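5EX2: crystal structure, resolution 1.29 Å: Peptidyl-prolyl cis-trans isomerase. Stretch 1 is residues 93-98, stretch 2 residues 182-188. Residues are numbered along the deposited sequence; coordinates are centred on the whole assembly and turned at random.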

# COMPACT_ATOMS: atom_id res chain seq x y z
N ASP A 93 -4.00 -16.16 -7.05
CA ASP A 93 -5.44 -16.02 -6.99
C ASP A 93 -5.82 -14.69 -6.37
O ASP A 93 -5.13 -14.19 -5.46
CB ASP A 93 -6.09 -17.15 -6.19
CG ASP A 93 -6.17 -18.46 -6.96
OD1 ASP A 93 -5.81 -18.47 -8.15
OD2 ASP A 93 -6.60 -19.47 -6.37
N GLY A 94 -6.93 -14.12 -6.83
CA GLY A 94 -7.38 -12.84 -6.34
C GLY A 94 -7.55 -12.84 -4.83
O GLY A 94 -8.01 -13.83 -4.23
N GLU A 95 -7.17 -11.73 -4.22
CA GLU A 95 -7.34 -11.47 -2.80
C GLU A 95 -7.95 -10.08 -2.70
O GLU A 95 -7.24 -9.10 -2.42
CB GLU A 95 -6.02 -11.54 -2.04
CG GLU A 95 -5.49 -12.94 -1.81
CD GLU A 95 -4.14 -12.94 -1.14
OE1 GLU A 95 -3.23 -12.23 -1.63
OE2 GLU A 95 -3.97 -13.65 -0.12
N PHE A 96 -9.25 -9.98 -2.92
CA PHE A 96 -9.88 -8.68 -3.03
C PHE A 96 -10.43 -8.19 -1.70
O PHE A 96 -10.65 -6.99 -1.51
CB PHE A 96 -11.02 -8.73 -4.05
CG PHE A 96 -10.62 -9.25 -5.42
CD1 PHE A 96 -9.35 -9.09 -5.92
CD2 PHE A 96 -11.55 -9.90 -6.20
CE1 PHE A 96 -9.03 -9.58 -7.18
CE2 PHE A 96 -11.23 -10.38 -7.46
CZ PHE A 96 -9.97 -10.23 -7.94
N VAL A 97 -10.69 -9.13 -0.81
CA VAL A 97 -11.16 -8.82 0.53
C VAL A 97 -10.47 -9.76 1.49
O VAL A 97 -9.88 -10.76 1.07
CB VAL A 97 -12.70 -8.97 0.68
CG1 VAL A 97 -13.44 -8.05 -0.27
CG2 VAL A 97 -13.12 -10.42 0.44
N PHE A 98 -10.52 -9.45 2.78
CA PHE A 98 -10.04 -10.38 3.78
C PHE A 98 -11.08 -10.49 4.88
O PHE A 98 -11.91 -9.60 5.06
CB PHE A 98 -8.66 -9.96 4.33
CG PHE A 98 -8.63 -8.67 5.09
CD1 PHE A 98 -8.69 -7.45 4.44
CD2 PHE A 98 -8.45 -8.67 6.47
CE1 PHE A 98 -8.62 -6.26 5.15
CE2 PHE A 98 -8.39 -7.49 7.17
CZ PHE A 98 -8.47 -6.28 6.51
N ASP A 182 -12.41 -1.08 -5.76
CA ASP A 182 -12.52 -1.76 -4.47
C ASP A 182 -13.31 -3.06 -4.60
O ASP A 182 -14.32 -3.13 -5.29
CB ASP A 182 -13.19 -0.85 -3.44
CG ASP A 182 -12.39 0.39 -3.12
OD1 ASP A 182 -11.26 0.55 -3.62
OD2 ASP A 182 -12.91 1.20 -2.31
N ARG A 183 -12.78 -4.08 -3.92
CA ARG A 183 -13.33 -5.43 -3.90
C ARG A 183 -13.20 -6.14 -5.24
O ARG A 183 -13.71 -7.25 -5.40
CB ARG A 183 -14.79 -5.42 -3.44
CG ARG A 183 -14.98 -4.75 -2.09
CD ARG A 183 -16.43 -4.81 -1.61
NE ARG A 183 -16.83 -6.18 -1.35
CZ ARG A 183 -17.62 -6.92 -2.13
NH1 ARG A 183 -18.13 -6.44 -3.26
NH2 ARG A 183 -17.89 -8.17 -1.77
N LYS A 184 -12.45 -5.54 -6.17
CA LYS A 184 -12.25 -6.11 -7.49
C LYS A 184 -10.78 -6.29 -7.86
O LYS A 184 -10.49 -6.98 -8.83
CB LYS A 184 -12.93 -5.24 -8.55
CG LYS A 184 -14.43 -5.18 -8.40
CD LYS A 184 -15.07 -4.15 -9.31
CE LYS A 184 -16.58 -4.22 -9.21
NZ LYS A 184 -17.25 -3.15 -10.01
N TYR A 185 -9.88 -5.68 -7.11
CA TYR A 185 -8.44 -5.80 -7.37
C TYR A 185 -7.74 -6.06 -6.05
O TYR A 185 -8.20 -5.62 -4.99
CB TYR A 185 -7.87 -4.53 -8.03
CG TYR A 185 -8.40 -4.36 -9.41
CD1 TYR A 185 -9.67 -3.87 -9.63
CD2 TYR A 185 -7.64 -4.72 -10.52
CE1 TYR A 185 -10.19 -3.74 -10.90
CE2 TYR A 185 -8.15 -4.59 -11.81
CZ TYR A 185 -9.43 -4.10 -11.98
OH TYR A 185 -9.94 -3.98 -13.26
N SER A 186 -6.63 -6.77 -6.11
CA SER A 186 -5.91 -7.17 -4.92
C SER A 186 -4.93 -6.09 -4.46
O SER A 186 -3.79 -6.06 -4.89
CB SER A 186 -5.16 -8.48 -5.17
OG SER A 186 -6.02 -9.49 -5.65
N SER A 187 -5.38 -5.21 -3.59
CA SER A 187 -4.47 -4.24 -2.99
C SER A 187 -3.59 -4.94 -1.96
O SER A 187 -4.05 -5.81 -1.23
CB SER A 187 -5.25 -3.07 -2.38
OG SER A 187 -6.28 -3.56 -1.56
N TRP A 188 -2.32 -4.57 -1.92
CA TRP A 188 -1.35 -5.32 -1.13
C TRP A 188 -0.30 -4.49 -0.45
O TRP A 188 0.48 -5.03 0.32
CB TRP A 188 -0.65 -6.36 -1.99
CG TRP A 188 -0.00 -5.88 -3.28
CD1 TRP A 188 -0.52 -5.98 -4.54
CD2 TRP A 188 1.30 -5.30 -3.44
NE1 TRP A 188 0.36 -5.48 -5.46
CE2 TRP A 188 1.49 -5.05 -4.81
CE3 TRP A 188 2.33 -4.94 -2.55
CZ2 TRP A 188 2.66 -4.48 -5.32
CZ3 TRP A 188 3.49 -4.36 -3.08
CH2 TRP A 188 3.64 -4.14 -4.44
O HOH W 1 -6.54 -6.84 -1.22
O HOH W 2 -10.20 -4.96 -3.27
O HOH W 3 -8.44 -5.35 -0.10

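This is a small loop-to-loop contact in which one aromatic ring packs against the backbone of a neighbouring segment, pinned by a clear, nearly linear hydrogen bond and filled in by bridging waters.

Phe96 is the centre of it. Its CA-to-CB bond points toward the second stretch, and with chi1 in the m well the ring lies along the backbone from Lys184 to Ser186. The carbonyl oxygen of Lys184 and the backbone nitrogen of Tyr185 sit over one face of the ring, with Phe96 CE1 3.4 Å from Lys184 O and Phe96 CD1 3.4 Å from Tyr185 C. A flat ring suits this place because it can lie close against peptide groups over a broad area. The side chains of Lys184 and Tyr185 set off away from the first stretch, so what they offer the ring is mainly main chain. At the start of the Phe96 side chain, CB lies 3.4 Å from Arg183 O.

Ser186 supplies the polar anchor. Its OG accepts a hydrogen bond from the backbone of Glu95, N to OG 2.9 Å, and the angle of 171° at the hydrogen makes it nearly linear. A serine suits the position: its short side chain brings a hydroxyl to a backbone NH without filling much space, and the same OG also lies at the edge of the Phe96 ring, 3.4 Å from CD1. Close by, Ser186 CA approaches Glu95 O at 3.4 Å in a CA-H...O contact, so the two backbones meet directly here as well.

Gly94 fits beside this site because it has no side chain: its CA is 3.7 Å from Ser186 OG, and a CB in the ideal position would come within 2.7 Å of Phe96 CZ, a clash with the ring of its own stretch.

Waters add further polar links between the stretches. Water 1 donates to Glu95 O and to Ser187 O, both at 2.7 Å, linking the two carbonyls, which could not hydrogen-bond to each other. Water 2 accepts from Arg183 N at 2.8 Å and lies 2.7 Å from both Phe96 O and Tyr185 O, while water 3 donates to Phe96 O at 3.1 Å and to Ser187 OG at 3.2 Å.

At the margin, Val97 CG1 meets Arg183 NE at 4.0 Å, a van der Waals contact. The long arginine side chain can brush the valine methyl while its NE and NH2 are hydrogen-bonded elsewhere in the structure.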